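3-keto-5-aminohexanoate cleavage enzyme (Ralstonia eutropha, PDB 3C6C) probably cleaves 3-keto-5-aminohexanoate or a related beta-keto acid in a metal-dependent reaction, using a TIM-barrel fold. Local coordinates at residues A34-T46 with L268-N282. Sequence-based numbering, arbitrary orientation.
Sequences APFNPKHPSMPIT and LEDNLYLSRGVFATN. With NI (nickel (II) ion), chain B; EDO (1,2-ethanediol), chain F.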
# COMPACT_ATOMS: atom_id res chain seq x y z
N ALA A 34 27.60 -16.22 10.44
CA ALA A 34 26.78 -16.84 11.49
C ALA A 34 27.47 -18.13 11.97
O ALA A 34 28.14 -18.81 11.22
CB ALA A 34 25.36 -17.13 11.00
N PRO A 35 27.31 -18.47 13.25
CA PRO A 35 27.95 -19.69 13.79
C PRO A 35 27.82 -20.95 12.92
O PRO A 35 26.75 -21.28 12.40
CB PRO A 35 27.24 -19.87 15.13
CG PRO A 35 26.93 -18.45 15.56
CD PRO A 35 26.49 -17.78 14.27
N PHE A 36 28.94 -21.63 12.80
CA PHE A 36 29.02 -22.90 12.05
C PHE A 36 28.18 -23.95 12.77
O PHE A 36 28.36 -24.20 13.96
CB PHE A 36 30.52 -23.34 11.92
CG PHE A 36 30.75 -24.70 11.34
CD1 PHE A 36 29.97 -25.20 10.31
CD2 PHE A 36 31.81 -25.48 11.81
CE1 PHE A 36 30.23 -26.46 9.77
CE2 PHE A 36 32.07 -26.73 11.29
CZ PHE A 36 31.29 -27.24 10.27
N ASN A 37 27.24 -24.53 12.02
CA ASN A 37 26.47 -25.70 12.47
C ASN A 37 27.06 -26.97 11.86
O ASN A 37 26.83 -27.26 10.69
CB ASN A 37 24.99 -25.54 12.09
CG ASN A 37 24.17 -26.74 12.45
OD1 ASN A 37 24.69 -27.78 12.90
ND2 ASN A 37 22.84 -26.61 12.26
N PRO A 38 27.86 -27.71 12.64
CA PRO A 38 28.64 -28.82 12.09
C PRO A 38 27.80 -30.04 11.65
O PRO A 38 28.33 -30.99 11.08
CB PRO A 38 29.63 -29.18 13.21
CG PRO A 38 29.36 -28.32 14.33
CD PRO A 38 28.20 -27.41 14.03
N LYS A 39 26.50 -29.99 11.89
CA LYS A 39 25.59 -30.99 11.27
C LYS A 39 25.49 -30.81 9.76
O LYS A 39 25.21 -31.75 9.02
CB LYS A 39 24.21 -30.96 11.88
CG LYS A 39 24.21 -31.57 13.24
CD LYS A 39 22.83 -31.67 13.84
CE LYS A 39 22.89 -32.45 15.15
NZ LYS A 39 21.54 -32.80 15.68
N HIS A 40 25.77 -29.59 9.31
CA HIS A 40 25.82 -29.32 7.86
C HIS A 40 27.13 -29.86 7.29
O HIS A 40 28.20 -29.38 7.60
CB HIS A 40 25.67 -27.83 7.53
CG HIS A 40 25.47 -27.58 6.06
ND1 HIS A 40 26.34 -28.09 5.12
CD2 HIS A 40 24.51 -26.91 5.37
CE1 HIS A 40 25.92 -27.75 3.91
NE2 HIS A 40 24.81 -27.04 4.03
N PRO A 41 27.06 -30.90 6.45
CA PRO A 41 28.26 -31.68 6.15
C PRO A 41 29.19 -31.10 5.11
O PRO A 41 30.24 -31.67 4.82
CB PRO A 41 27.68 -33.00 5.64
CG PRO A 41 26.37 -32.61 5.05
CD PRO A 41 25.84 -31.51 5.89
N SER A 42 28.79 -29.97 4.53
CA SER A 42 29.58 -29.33 3.46
C SER A 42 29.64 -27.82 3.61
O SER A 42 29.86 -27.10 2.65
CB SER A 42 29.05 -29.69 2.06
OG SER A 42 27.70 -29.29 1.88
N MSE A 43 29.49 -27.34 4.83
CA MSE A 43 29.57 -25.90 5.09
C MSE A 43 30.93 -25.36 4.60
O MSE A 43 31.95 -25.94 4.98
CB MSE A 43 29.40 -25.59 6.57
CG MSE A 43 29.09 -24.15 6.83
SE MSE A 43 27.33 -23.64 6.15
CE MSE A 43 27.52 -21.82 6.25
N PRO A 44 30.96 -24.28 3.78
CA PRO A 44 32.28 -23.75 3.35
C PRO A 44 33.00 -23.00 4.45
O PRO A 44 32.55 -21.94 4.92
CB PRO A 44 31.93 -22.80 2.19
CG PRO A 44 30.52 -23.16 1.77
CD PRO A 44 29.85 -23.65 3.01
N ILE A 45 34.14 -23.55 4.87
CA ILE A 45 34.89 -22.99 5.99
C ILE A 45 36.25 -22.41 5.59
O ILE A 45 36.58 -21.28 5.93
CB ILE A 45 35.13 -24.03 7.10
CG1 ILE A 45 33.79 -24.56 7.67
CG2 ILE A 45 36.01 -23.44 8.24
CD1 ILE A 45 32.86 -23.54 8.15
N THR A 46 37.03 -23.23 4.92
CA THR A 46 38.39 -22.82 4.44
C THR A 46 38.28 -21.94 3.20
O THR A 46 37.24 -21.97 2.52
CB THR A 46 39.26 -24.03 4.06
OG1 THR A 46 38.71 -24.69 2.91
CG2 THR A 46 39.42 -25.01 5.25
N LEU A 268 23.94 -20.11 1.53
CA LEU A 268 24.08 -20.70 2.86
C LEU A 268 24.32 -19.65 3.97
O LEU A 268 24.16 -19.95 5.15
CB LEU A 268 25.19 -21.77 2.87
CG LEU A 268 24.94 -23.00 2.01
CD1 LEU A 268 26.17 -23.91 2.08
CD2 LEU A 268 23.67 -23.71 2.46
N GLU A 269 24.73 -18.45 3.56
CA GLU A 269 24.86 -17.33 4.50
C GLU A 269 23.52 -17.06 5.18
O GLU A 269 23.45 -16.67 6.35
CB GLU A 269 25.38 -16.06 3.80
CG GLU A 269 25.34 -14.84 4.69
CD GLU A 269 26.23 -13.71 4.18
OE1 GLU A 269 27.09 -13.94 3.31
OE2 GLU A 269 26.06 -12.58 4.66
N ASP A 270 22.45 -17.28 4.43
CA ASP A 270 21.09 -16.85 4.81
C ASP A 270 20.14 -17.98 5.20
O ASP A 270 19.14 -17.75 5.87
CB ASP A 270 20.43 -16.07 3.67
CG ASP A 270 21.20 -14.86 3.24
OD1 ASP A 270 21.89 -14.25 4.11
OD2 ASP A 270 21.12 -14.51 2.03
N ASN A 271 20.46 -19.19 4.76
CA ASN A 271 19.61 -20.35 4.92
C ASN A 271 20.38 -21.62 4.66
O ASN A 271 21.00 -21.75 3.62
CB ASN A 271 18.45 -20.28 3.91
CG ASN A 271 17.69 -21.59 3.82
OD1 ASN A 271 17.33 -22.19 4.85
ND2 ASN A 271 17.42 -22.02 2.62
N LEU A 272 20.35 -22.55 5.62
CA LEU A 272 21.06 -23.82 5.46
C LEU A 272 20.29 -24.95 4.75
O LEU A 272 20.87 -25.98 4.38
CB LEU A 272 21.52 -24.33 6.83
CG LEU A 272 22.49 -23.44 7.62
CD1 LEU A 272 22.94 -24.23 8.87
CD2 LEU A 272 23.69 -22.99 6.82
N TYR A 273 18.98 -24.76 4.59
CA TYR A 273 18.07 -25.87 4.24
C TYR A 273 17.41 -25.79 2.88
O TYR A 273 16.87 -24.77 2.47
CB TYR A 273 16.98 -26.00 5.31
CG TYR A 273 17.52 -26.31 6.68
CD1 TYR A 273 17.81 -27.61 7.04
CD2 TYR A 273 17.75 -25.29 7.59
CE1 TYR A 273 18.32 -27.89 8.31
CE2 TYR A 273 18.24 -25.56 8.85
CZ TYR A 273 18.51 -26.86 9.20
OH TYR A 273 19.03 -27.09 10.46
N LEU A 274 17.43 -26.94 2.20
CA LEU A 274 16.80 -27.06 0.89
C LEU A 274 15.32 -27.23 1.16
O LEU A 274 14.46 -26.65 0.49
CB LEU A 274 17.38 -28.25 0.11
CG LEU A 274 16.93 -28.36 -1.34
CD1 LEU A 274 17.39 -27.15 -2.15
CD2 LEU A 274 17.43 -29.69 -1.94
N SER A 275 15.06 -28.02 2.18
CA SER A 275 13.73 -28.25 2.71
C SER A 275 13.79 -28.62 4.15
O SER A 275 14.86 -28.71 4.75
CB SER A 275 12.98 -29.34 1.92
OG SER A 275 13.65 -30.58 1.93
N ARG A 276 12.62 -28.87 4.71
CA ARG A 276 12.54 -29.17 6.14
C ARG A 276 13.42 -30.37 6.47
O ARG A 276 13.22 -31.48 5.97
CB ARG A 276 11.09 -29.38 6.62
N GLY A 277 14.41 -30.12 7.32
CA GLY A 277 15.33 -31.13 7.79
C GLY A 277 16.38 -31.59 6.78
O GLY A 277 17.11 -32.55 7.05
N VAL A 278 16.45 -30.94 5.63
CA VAL A 278 17.42 -31.34 4.58
C VAL A 278 18.36 -30.19 4.25
O VAL A 278 17.90 -29.18 3.80
CB VAL A 278 16.71 -31.72 3.26
CG1 VAL A 278 17.71 -32.14 2.20
CG2 VAL A 278 15.68 -32.84 3.50
N PHE A 279 19.65 -30.38 4.49
CA PHE A 279 20.64 -29.35 4.19
C PHE A 279 20.84 -29.18 2.67
O PHE A 279 20.80 -30.14 1.90
CB PHE A 279 21.99 -29.65 4.84
CG PHE A 279 21.97 -29.55 6.34
CD1 PHE A 279 21.64 -28.37 6.97
CD2 PHE A 279 22.25 -30.66 7.13
CE1 PHE A 279 21.65 -28.26 8.34
CE2 PHE A 279 22.22 -30.56 8.51
CZ PHE A 279 21.93 -29.37 9.11
N ALA A 280 21.06 -27.93 2.30
CA ALA A 280 21.35 -27.50 0.91
C ALA A 280 22.83 -27.27 0.65
O ALA A 280 23.62 -26.94 1.54
CB ALA A 280 20.58 -26.20 0.58
N THR A 281 23.19 -27.41 -0.62
CA THR A 281 24.39 -26.75 -1.14
C THR A 281 24.01 -25.38 -1.74
O THR A 281 22.87 -25.12 -2.10
CB THR A 281 25.09 -27.59 -2.25
OG1 THR A 281 24.30 -27.54 -3.45
CG2 THR A 281 25.37 -29.09 -1.78
N ASN A 282 25.02 -24.53 -1.90
CA ASN A 282 24.82 -23.23 -2.55
C ASN A 282 24.30 -23.43 -3.96
O ASN A 282 23.36 -22.76 -4.36
CB ASN A 282 26.09 -22.39 -2.56
CG ASN A 282 26.33 -21.71 -1.23
OD1 ASN A 282 25.58 -20.81 -0.84
ND2 ASN A 282 27.39 -22.12 -0.54
NI NI B . 27.22 -10.75 4.32
C1 EDO F . 24.07 -31.40 2.34
O1 EDO F . 23.62 -32.77 2.42
C2 EDO F . 24.82 -31.17 1.05
O2 EDO F . 26.23 -31.35 1.28
O HOH W 1 26.07 -16.80 8.06
O HOH W 2 20.92 -28.47 12.78
O HOH W 3 26.53 -10.58 6.39
O HOH W 4 27.88 -8.78 4.62
O HOH W 5 25.22 -9.49 3.90
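At the C-terminal end of a TIM barrel, two loops lock together where His40 meets Phe279 and the backbone of Ala280. The two side chains run past each other in opposite directions, their ring planes oblique at 43°, and each ring offers a face to an aliphatic carbon of the other residue: His40 CA sits over the centre of the Phe279 ring, 3.9 Å from its centroid, while Phe279 CB lies over the imidazole towards its rim, two reciprocal CH-pi contacts. The imidazole is gripped at both nitrogens. NE2 donates to Ala280 O at 2.8 Å, noticeably bent at 145°, and ND1 accepts from Ser42 N at 3.1 Å close to the ring plane, holding the ring's rotation and consistent with a proton on NE2. With CG anti to the backbone N (chi1 -170°), His40 can reach across to the second loop.

Loop 34-46 follows strand 23-29 and leads into helix 47-60; segment 268-282 follows strand 264-266 and leads into helix 282-295, so the contact joins two neighbouring beta-alpha connections. Past the imidazole, towards Leu268 and Leu272, the packing turns apolar. Selenomethionine Met43 bends at chi2 and sets SE 3.8 Å from Leu272 CD2, whereas Pro44 CD rests on Leu268 CD1 at 3.8 Å, their side chains crossing at about a right angle. One water accepts from Asn37 ND2 and meets Tyr273 OH. Near the start of 268-282 but far from the His40-Phe279 contact, Glu269, whose CB points away from the 34-46 loop, binds nickel through OE2 at 2.2 Å, alongside His66, His68 and three waters.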